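Long-range contacts in beta-glucuronidase (uncultured Clostridium sp., PDB 6U7J), which hydrolyses beta-D-glucuronides to release glucuronic acid and, as a gut microbial enzyme, probably helps to reactivate conjugated estrogens: residues Asp209-Val214 with Leu250-Gln255; Leu96-Val101 with Leu139-Gly144; Phe462-Ile467 with Pro501-Glu506; Val154-Tyr159 with Glu171-Phe176. All coordinates share one frame; numbering follows the deposited sequence.

Overall arrangement
The four contacts sample three parts of a family 2 glycosyl hydrolase. Along the chain they run in series: interaction 2, interaction 4, interaction 1, interaction 3. Interactions 2 and 4 both belong to the sugar-binding domain. Strand 135-144 of interaction 2 leads on to strand 156-158 of interaction 4, and their nearest atoms are about 8 Å apart. Interaction 1 lies in the following beta-sandwich domain, with its centre about 51 Å from that of interaction 4, across the centre of the chain. Interaction 3 is in the TIM barrel, and its nearest atoms are about 10 Å from interaction 4. The sugar-binding domain thus sends a hairpin close to the barrel.

Interaction 1 (Asp209-Val214 with Leu250-Gln255)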
# COMPACT_ATOMS: atom_id res chain seq x y z
N ASP B 209 34.80 32.49 31.26
CA ASP B 209 34.00 31.76 32.22
C ASP B 209 32.54 32.17 32.18
O ASP B 209 31.77 31.63 31.36
CB ASP B 209 34.57 31.89 33.64
CG ASP B 209 33.96 30.88 34.62
OD1 ASP B 209 32.74 30.60 34.54
OD2 ASP B 209 34.72 30.30 35.42
N LYS B 210 32.09 33.10 33.03
CA LYS B 210 30.67 33.40 33.14
C LYS B 210 30.26 34.66 32.37
O LYS B 210 29.05 34.96 32.31
CB LYS B 210 30.24 33.50 34.62
CG LYS B 210 28.69 33.54 34.84
CD LYS B 210 27.96 32.33 34.18
CE LYS B 210 26.72 32.72 33.34
NZ LYS B 210 27.06 33.05 31.93
N ASP B 211 31.18 35.38 31.75
CA ASP B 211 30.81 36.59 31.03
C ASP B 211 30.92 36.38 29.53
O ASP B 211 31.76 35.63 29.04
CB ASP B 211 31.69 37.76 31.45
CG ASP B 211 31.70 37.97 32.94
OD1 ASP B 211 32.78 38.32 33.47
OD2 ASP B 211 30.65 37.77 33.58
N GLY B 212 30.06 37.08 28.80
CA GLY B 212 30.10 37.09 27.34
C GLY B 212 30.73 38.37 26.81
O GLY B 212 30.52 39.45 27.37
N MET B 213 31.51 38.22 25.75
CA MET B 213 32.09 39.36 25.02
C MET B 213 31.44 39.41 23.64
O MET B 213 31.79 38.62 22.75
CB MET B 213 33.61 39.24 24.92
CG MET B 213 34.42 39.79 26.10
SD MET B 213 33.92 41.40 26.79
CE MET B 213 33.79 42.42 25.33
N VAL B 214 30.52 40.35 23.44
CA VAL B 214 29.85 40.51 22.16
C VAL B 214 30.64 41.51 21.31
O VAL B 214 30.67 42.70 21.62
CB VAL B 214 28.40 40.98 22.33
CG1 VAL B 214 27.74 41.16 20.97
CG2 VAL B 214 27.63 39.99 23.17
N LEU B 250 30.43 43.91 27.03
CA LEU B 250 30.38 42.85 28.02
C LEU B 250 28.95 42.46 28.33
O LEU B 250 28.07 43.31 28.46
CB LEU B 250 31.08 43.30 29.31
CG LEU B 250 31.39 42.34 30.45
CD1 LEU B 250 31.99 41.04 29.94
CD2 LEU B 250 32.33 43.02 31.45
N VAL B 251 28.71 41.15 28.47
CA VAL B 251 27.43 40.61 28.90
C VAL B 251 27.75 39.71 30.09
O VAL B 251 28.14 38.55 29.92
CB VAL B 251 26.72 39.84 27.79
CG1 VAL B 251 25.28 39.52 28.19
CG2 VAL B 251 26.75 40.63 26.50
N LYS B 252 27.61 40.25 31.30
CA LYS B 252 27.99 39.50 32.48
C LYS B 252 26.90 38.48 32.81
O LYS B 252 25.71 38.73 32.61
CB LYS B 252 28.24 40.43 33.67
CG LYS B 252 29.67 41.00 33.73
CD LYS B 252 30.42 40.56 35.00
CE LYS B 252 31.92 40.90 34.93
NZ LYS B 252 32.29 42.20 35.57
N ASP B 253 27.32 37.33 33.31
CA ASP B 253 26.40 36.23 33.62
C ASP B 253 25.55 35.89 32.39
O ASP B 253 24.32 35.73 32.48
CB ASP B 253 25.53 36.56 34.84
CG ASP B 253 26.37 36.80 36.10
OD1 ASP B 253 25.95 37.64 36.94
OD2 ASP B 253 27.43 36.17 36.26
N ALA B 254 26.21 35.77 31.24
CA ALA B 254 25.54 35.60 29.96
C ALA B 254 24.82 34.25 29.88
O ALA B 254 25.43 33.20 30.12
CB ALA B 254 26.55 35.71 28.82
N GLN B 255 23.53 34.29 29.54
CA GLN B 255 22.78 33.07 29.27
C GLN B 255 23.23 32.50 27.93
O GLN B 255 23.05 33.13 26.88
CB GLN B 255 21.28 33.36 29.25
CG GLN B 255 20.76 34.06 30.49
CD GLN B 255 20.75 33.16 31.71
OE1 GLN B 255 20.09 32.12 31.72
NE2 GLN B 255 21.48 33.56 32.74
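This contact pairs two strands in the immunoglobulin-like beta-sandwich domain of a family 2 glycosyl hydrolase. Strand 211-220 is the middle of a three-stranded antiparallel sheet, and strand 246-251 is one of its outer strands. G212 and V251 form a hydrogen-bonded pair. G212 N gives V251 O an almost straight bond of 2.7 Å (176° at the hydrogen). V251 N returns a bond of 2.7 Å to G212 O. M213 and L250 follow as a non-hydrogen-bonded pair.

K210, D211 and L250 bury the most surface here. The CD1 methyl of L250 rests 3.6 Å from D211 CB and also touches G212 O and M213 SD. On the other face V214 CG2 meets V251 CG2, and Y265 of strand 265-271 packs against V251.

The side chains of D211 and K252 run alongside each other in the same direction. D211 OD1 stays 4.4 Å from K252 NZ, too far for a salt bridge. D211 OD2 takes a weak bond of 3.4 Å from D253 N. The carboxylates of D211 and D253 are close together, and the lysines nearby probably ease their repulsion.

K210 precedes the strand. Its carbonyl O accepts A254 N at 3.1 Å. Its CG is anti to the backbone N (chi1 -168°) and sits 3.2 Å from D253 OD2, where the two side chains cross at about a right angle. Three further bends fold the chain back over the turn. They bring K210 NZ to a very short 2.4 Å from A254 O, with the nitrogen 33° above the carbonyl plane.

Interaction 2 (Leu96-Val101 with Leu139-Gly144)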
# COMPACT_ATOMS: atom_id res chain seq x y z
N LEU B 96 13.30 45.30 -3.70
CA LEU B 96 12.61 44.08 -4.12
C LEU B 96 13.49 42.89 -3.77
O LEU B 96 14.58 42.72 -4.33
CB LEU B 96 12.35 44.11 -5.62
CG LEU B 96 11.38 43.07 -6.14
CD1 LEU B 96 10.00 43.32 -5.51
CD2 LEU B 96 11.33 43.17 -7.67
N ARG B 97 13.01 42.03 -2.87
CA ARG B 97 13.78 40.88 -2.44
C ARG B 97 13.16 39.58 -2.92
O ARG B 97 11.96 39.35 -2.74
CB ARG B 97 13.92 40.82 -0.92
CG ARG B 97 14.57 39.51 -0.54
CD ARG B 97 14.91 39.44 0.88
NE ARG B 97 16.01 40.33 1.21
CZ ARG B 97 16.96 40.01 2.07
NH1 ARG B 97 16.94 38.80 2.65
NH2 ARG B 97 17.92 40.89 2.35
N PHE B 98 13.99 38.72 -3.50
CA PHE B 98 13.63 37.33 -3.77
C PHE B 98 14.39 36.44 -2.80
O PHE B 98 15.63 36.53 -2.71
CB PHE B 98 13.96 36.96 -5.21
CG PHE B 98 13.10 37.67 -6.22
CD1 PHE B 98 13.45 38.94 -6.67
CD2 PHE B 98 11.95 37.08 -6.72
CE1 PHE B 98 12.66 39.61 -7.59
CE2 PHE B 98 11.16 37.73 -7.65
CZ PHE B 98 11.51 39.00 -8.08
N GLY B 99 13.66 35.60 -2.06
CA GLY B 99 14.32 34.64 -1.18
C GLY B 99 15.17 33.66 -1.97
O GLY B 99 16.25 33.27 -1.53
N SER B 100 14.69 33.28 -3.15
CA SER B 100 15.44 32.47 -4.09
C SER B 100 14.61 32.29 -5.36
O SER B 100 13.38 32.33 -5.31
CB SER B 100 15.80 31.10 -3.49
OG SER B 100 14.66 30.27 -3.42
N VAL B 101 15.29 32.11 -6.48
CA VAL B 101 14.70 31.73 -7.76
C VAL B 101 15.59 30.64 -8.32
O VAL B 101 16.80 30.84 -8.45
CB VAL B 101 14.62 32.92 -8.74
CG1 VAL B 101 14.21 32.45 -10.13
CG2 VAL B 101 13.66 33.98 -8.23
N LEU B 139 5.55 43.16 -12.58
CA LEU B 139 6.75 42.41 -12.22
C LEU B 139 6.77 41.13 -13.04
O LEU B 139 5.84 40.32 -12.95
CB LEU B 139 6.77 42.12 -10.71
CG LEU B 139 7.93 41.24 -10.22
CD1 LEU B 139 9.29 41.81 -10.65
CD2 LEU B 139 7.89 41.06 -8.71
N THR B 140 7.82 40.97 -13.85
CA THR B 140 7.98 39.81 -14.71
C THR B 140 9.29 39.13 -14.34
O THR B 140 10.33 39.80 -14.26
CB THR B 140 7.99 40.21 -16.20
OG1 THR B 140 6.93 41.14 -16.46
CG2 THR B 140 7.82 38.96 -17.10
N VAL B 141 9.24 37.82 -14.11
CA VAL B 141 10.40 37.05 -13.66
C VAL B 141 10.60 35.87 -14.61
O VAL B 141 9.75 34.97 -14.66
CB VAL B 141 10.24 36.55 -12.22
CG1 VAL B 141 11.44 35.69 -11.85
CG2 VAL B 141 10.07 37.71 -11.25
N ALA B 142 11.71 35.87 -15.34
CA ALA B 142 12.10 34.70 -16.12
C ALA B 142 12.90 33.77 -15.21
O ALA B 142 13.80 34.22 -14.50
CB ALA B 142 12.94 35.08 -17.34
N VAL B 143 12.54 32.48 -15.23
CA VAL B 143 13.10 31.46 -14.35
C VAL B 143 13.66 30.35 -15.23
O VAL B 143 12.92 29.74 -16.01
CB VAL B 143 12.04 30.91 -13.38
CG1 VAL B 143 12.61 29.78 -12.49
CG2 VAL B 143 11.45 32.02 -12.51
N GLY B 144 14.96 30.07 -15.10
CA GLY B 144 15.63 29.07 -15.92
C GLY B 144 16.20 27.96 -15.07
O GLY B 144 16.74 28.21 -13.99
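Strands 93-98 and 135-144 face each other across the jelly-roll beta-sandwich of the sugar-binding domain. The axes of 96-98 and 139-144 come no closer than 11.8 Å, and their directions differ by 32°. At this spacing the backbones do not pair, and apolar side chains bridge the gap.

The tight part has two centres. F98 and V141 reach toward each other tip to tip, with V141 CG2 3.7 Å from F98 CZ. I107 of strand 104-109 packs on both of them, and the F98 ring also meets the F124 ring. The F98 side chain is about 9 Å from a bound calcium ion. The other centre joins V101 and V143, which cross obliquely.

The leucine end is buried too, and is looser only in its longer distances. L96 and L139 also meet tip to tip, but L96 CD2 is 3.9 Å from L139 CD1, and L139 CD2 is 4.2 Å from F98 CZ. Both leucines hold CG anti to the backbone N, which extends them across the gap.

Other side chains turn their backs on the contact. R97 forms a salt bridge with E125, and T140 OG1 is hydrogen-bonded to E80. Between F98 and V101 the chain bends, and G99 and S100 touch nothing opposite. V101 then comes back in, its CG1 set 3.7 Å from V143 CG2 and 3.9 Å from V143 CG1.

Interaction 3 (Phe462-Ile467 with Pro501-Glu506); sequences FDVVCI and PVIVTE
Strands 465-468 and 502-506 are neighbouring parallel strands of the TIM barrel. V465 pairs with V502, C466 with I503 and I467 with V504. Four backbone bonds alternate along them. V465 N binds P501 O at 3.0 Å, and I503 N binds V465 O at 2.9 Å. I467 N then reaches I503 O at 3.1 Å. These three lie nearly along the C=O axes. The last, T505 N to I467 O at 2.9 Å, is more bent (139° at the hydrogen).

I503 shares a face of the sheet with C466. Its CB lies 4.1 Å from C466 SG. CG1 is anti to the carbonyl carbon (chi1 -59°) and comes to 3.9 Å from V464 CG1. The chain stays extended at chi2 (173°), so I503 CD1 at the tip also lies against V464 CG1, at 3.8 Å. The two side chains cross obliquely. Further along, T505 CG2 rests 3.6 Å from C466 CB, while T505 OG1 bonds to N468. E506 ends the segment in a salt bridge with R338 and a bond to Y470.

The two strands and helix 480-498 form a beta-alpha-beta unit. L491 and W494 of the helix cover the face that carries V465, I467 and V504. On the other face, M411 of strand 409-416 and I546 of strand 545-551 pack against V464 and I503 inside the barrel.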
# COMPACT_ATOMS: atom_id res chain seq x y z
N PHE B 462 39.98 19.60 5.97
CA PHE B 462 38.78 19.79 6.78
C PHE B 462 39.11 19.68 8.26
O PHE B 462 40.13 19.12 8.65
CB PHE B 462 37.70 18.76 6.42
CG PHE B 462 37.29 18.78 4.98
CD1 PHE B 462 37.35 19.95 4.23
CD2 PHE B 462 36.82 17.62 4.37
CE1 PHE B 462 36.95 19.97 2.90
CE2 PHE B 462 36.42 17.63 3.04
CZ PHE B 462 36.49 18.80 2.30
N ASP B 463 38.22 20.23 9.08
CA ASP B 463 38.31 20.08 10.52
C ASP B 463 37.57 18.84 11.02
O ASP B 463 37.94 18.29 12.07
CB ASP B 463 37.76 21.33 11.20
CG ASP B 463 38.44 22.60 10.68
OD1 ASP B 463 39.68 22.70 10.81
OD2 ASP B 463 37.75 23.49 10.13
N VAL B 464 36.55 18.39 10.30
CA VAL B 464 35.85 17.15 10.59
C VAL B 464 35.79 16.34 9.31
O VAL B 464 35.61 16.90 8.22
CB VAL B 464 34.42 17.42 11.14
CG1 VAL B 464 33.63 16.11 11.29
CG2 VAL B 464 34.50 18.14 12.47
N VAL B 465 35.96 15.03 9.43
CA VAL B 465 35.80 14.13 8.28
C VAL B 465 34.39 13.58 8.28
O VAL B 465 33.91 13.05 9.30
CB VAL B 465 36.85 13.00 8.32
CG1 VAL B 465 36.54 11.95 7.24
CG2 VAL B 465 38.24 13.56 8.14
N CYS B 466 33.72 13.69 7.14
CA CYS B 466 32.31 13.32 6.98
C CYS B 466 32.23 12.29 5.86
O CYS B 466 32.69 12.56 4.74
CB CYS B 466 31.47 14.55 6.65
SG CYS B 466 31.23 15.67 8.05
N ILE B 467 31.68 11.11 6.14
CA ILE B 467 31.62 10.05 5.15
C ILE B 467 30.18 9.60 4.95
O ILE B 467 29.40 9.49 5.90
CB ILE B 467 32.53 8.85 5.52
CG1 ILE B 467 32.00 8.10 6.75
CG2 ILE B 467 33.96 9.33 5.76
CD1 ILE B 467 32.77 6.85 7.09
N PRO B 501 38.08 13.83 14.08
CA PRO B 501 36.78 13.22 14.39
C PRO B 501 35.99 12.95 13.12
O PRO B 501 36.15 13.64 12.10
CB PRO B 501 36.08 14.27 15.27
CG PRO B 501 37.14 15.23 15.69
CD PRO B 501 38.20 15.19 14.64
N VAL B 502 35.12 11.94 13.19
CA VAL B 502 34.36 11.44 12.05
C VAL B 502 32.87 11.52 12.35
O VAL B 502 32.42 11.16 13.45
CB VAL B 502 34.75 9.99 11.70
CG1 VAL B 502 33.91 9.49 10.52
CG2 VAL B 502 36.23 9.89 11.37
N ILE B 503 32.11 12.03 11.38
CA ILE B 503 30.66 11.93 11.35
C ILE B 503 30.28 11.04 10.18
O ILE B 503 30.83 11.18 9.08
CB ILE B 503 30.01 13.32 11.20
CG1 ILE B 503 30.40 14.25 12.34
CG2 ILE B 503 28.49 13.21 11.13
CD1 ILE B 503 29.92 15.65 12.12
N VAL B 504 29.37 10.09 10.41
CA VAL B 504 28.76 9.34 9.32
C VAL B 504 27.56 10.18 8.88
O VAL B 504 26.51 10.19 9.54
CB VAL B 504 28.36 7.92 9.73
CG1 VAL B 504 27.73 7.19 8.52
CG2 VAL B 504 29.57 7.13 10.25
N THR B 505 27.75 10.95 7.81
CA THR B 505 26.74 11.94 7.43
C THR B 505 25.57 11.33 6.67
O THR B 505 24.54 12.00 6.52
CB THR B 505 27.40 13.06 6.60
OG1 THR B 505 28.40 12.51 5.74
CG2 THR B 505 28.04 14.13 7.52
N GLU B 506 25.69 10.08 6.21
CA GLU B 506 24.63 9.39 5.48
C GLU B 506 24.81 7.89 5.65
O GLU B 506 25.93 7.38 5.55
CB GLU B 506 24.65 9.73 3.97
CG GLU B 506 24.22 11.16 3.59
CD GLU B 506 24.14 11.38 2.08
OE1 GLU B 506 23.99 10.39 1.34
OE2 GLU B 506 24.24 12.54 1.62

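Interaction 4 (Val154-Tyr159 with Glu171-Phe176)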
# COMPACT_ATOMS: atom_id res chain seq x y z
N VAL B 154 26.06 21.03 -10.12
CA VAL B 154 26.72 20.87 -11.40
C VAL B 154 25.83 20.04 -12.32
O VAL B 154 25.21 19.06 -11.89
CB VAL B 154 28.10 20.23 -11.17
CG1 VAL B 154 28.61 19.52 -12.39
CG2 VAL B 154 29.11 21.29 -10.69
N GLY B 155 25.75 20.42 -13.60
CA GLY B 155 25.09 19.59 -14.60
C GLY B 155 25.65 19.83 -15.98
O GLY B 155 26.67 20.52 -16.11
N HIS B 156 25.05 19.27 -17.03
CA HIS B 156 25.38 19.69 -18.39
C HIS B 156 24.26 19.28 -19.33
O HIS B 156 23.46 18.40 -19.02
CB HIS B 156 26.74 19.11 -18.85
CG HIS B 156 26.75 17.62 -19.00
ND1 HIS B 156 26.97 16.76 -17.94
CD2 HIS B 156 26.58 16.84 -20.09
CE1 HIS B 156 26.92 15.52 -18.38
NE2 HIS B 156 26.69 15.53 -19.68
N ILE B 157 24.24 19.93 -20.51
CA ILE B 157 23.23 19.72 -21.54
C ILE B 157 23.79 18.81 -22.63
O ILE B 157 24.97 18.89 -22.98
CB ILE B 157 22.78 21.07 -22.14
CG1 ILE B 157 22.01 21.88 -21.11
CG2 ILE B 157 21.93 20.86 -23.39
CD1 ILE B 157 20.65 21.33 -20.80
N GLU B 158 22.92 17.94 -23.18
CA GLU B 158 23.23 17.08 -24.32
C GLU B 158 22.12 17.14 -25.36
O GLU B 158 20.96 17.46 -25.05
CB GLU B 158 23.44 15.63 -23.89
CG GLU B 158 24.69 15.41 -23.06
CD GLU B 158 24.82 13.96 -22.67
OE1 GLU B 158 24.11 13.13 -23.29
OE2 GLU B 158 25.61 13.64 -21.75
N TYR B 159 22.47 16.80 -26.60
CA TYR B 159 21.51 16.76 -27.71
C TYR B 159 21.48 15.37 -28.35
O TYR B 159 20.45 14.71 -28.35
CB TYR B 159 21.85 17.81 -28.77
CG TYR B 159 21.99 19.21 -28.23
CD1 TYR B 159 20.95 20.13 -28.35
CD2 TYR B 159 23.15 19.62 -27.59
CE1 TYR B 159 21.07 21.42 -27.84
CE2 TYR B 159 23.28 20.91 -27.09
CZ TYR B 159 22.24 21.80 -27.21
OH TYR B 159 22.38 23.07 -26.72
N GLU B 171 18.62 17.80 -23.59
CA GLU B 171 18.42 16.94 -22.43
C GLU B 171 19.34 17.38 -21.30
O GLU B 171 20.56 17.47 -21.49
CB GLU B 171 18.68 15.48 -22.78
CG GLU B 171 17.53 14.81 -23.49
CD GLU B 171 17.62 13.30 -23.44
OE1 GLU B 171 18.69 12.78 -23.04
OE2 GLU B 171 16.62 12.63 -23.78
N GLN B 172 18.76 17.63 -20.13
CA GLN B 172 19.53 17.99 -18.95
C GLN B 172 20.15 16.74 -18.34
O GLN B 172 19.43 15.78 -18.04
CB GLN B 172 18.64 18.69 -17.93
CG GLN B 172 19.33 19.02 -16.63
CD GLN B 172 20.33 20.15 -16.78
OE1 GLN B 172 19.96 21.32 -16.93
NE2 GLN B 172 21.62 19.80 -16.73
N LYS B 173 21.47 16.74 -18.17
CA LYS B 173 22.16 15.67 -17.46
C LYS B 173 22.70 16.19 -16.13
O LYS B 173 23.08 17.36 -16.02
CB LYS B 173 23.31 15.11 -18.32
CG LYS B 173 22.84 14.49 -19.64
CD LYS B 173 22.44 13.05 -19.47
CE LYS B 173 21.22 12.72 -20.30
NZ LYS B 173 21.57 12.13 -21.63
N PHE B 174 22.71 15.32 -15.12
CA PHE B 174 23.36 15.60 -13.85
C PHE B 174 23.49 14.29 -13.08
O PHE B 174 22.85 13.29 -13.41
CB PHE B 174 22.61 16.66 -13.01
CG PHE B 174 21.12 16.42 -12.88
CD1 PHE B 174 20.22 17.16 -13.64
CD2 PHE B 174 20.62 15.49 -11.98
CE1 PHE B 174 18.85 16.96 -13.53
CE2 PHE B 174 19.25 15.28 -11.86
CZ PHE B 174 18.36 16.00 -12.63
N ASP B 175 24.33 14.32 -12.04
CA ASP B 175 24.63 13.14 -11.23
C ASP B 175 24.29 13.33 -9.76
O ASP B 175 24.88 12.68 -8.89
CB ASP B 175 26.10 12.74 -11.39
CG ASP B 175 26.39 12.19 -12.77
OD1 ASP B 175 26.86 12.97 -13.63
OD2 ASP B 175 26.14 10.99 -13.00
N PHE B 176 23.36 14.22 -9.44
CA PHE B 176 22.80 14.24 -8.11
C PHE B 176 21.44 13.54 -8.11
O PHE B 176 20.78 13.41 -9.15
CB PHE B 176 22.68 15.67 -7.56
CG PHE B 176 21.93 16.62 -8.46
CD1 PHE B 176 20.55 16.68 -8.44
CD2 PHE B 176 22.62 17.48 -9.31
CE1 PHE B 176 19.86 17.56 -9.27
CE2 PHE B 176 21.93 18.37 -10.14
CZ PHE B 176 20.56 18.42 -10.12
O HOH W 1 26.01 16.60 -11.96
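The H156 ring has K173 CB over one face, a CH-pi contact 3.8 Å from its centroid. The ring of W149 also meets it, almost parallel. F174 and F176 put their rings against one another. F174 CD2 stands 3.4 Å above the centre of the F176 ring, and V154 O lies in plane at the F176 edge. F178 stacks on F176 as well.

At the edge of the imidazole, H156 NE2 gives a 3.0 Å bond to the anti lone pair of E158 OE2, close to the ring plane. This steadies the carboxylate. The other oxygen, E158 OE1, forms a salt bridge of 3.2 Å with K173 NZ, which comes from above the carboxylate plane. K173 NZ also makes a salt bridge to E171 OE1, whose hydrogen bond, at 3.3 Å, is weak. E171 OE2 forms a salt bridge with R482 of the second subunit.

K173 O is gripped twice, by H156 N at 2.9 Å and by Q172 NE2. K173 N binds H156 O at 2.7 Å, and E158 and E171 exchange a second pair of backbone bonds. A water links V154 O to D175 N.

V154 is also bonded through its backbone to V366 of the TIM barrel. The arrangement is a two-stranded antiparallel beta hairpin of the sugar-binding domain, with its connecting loop largely unmodelled.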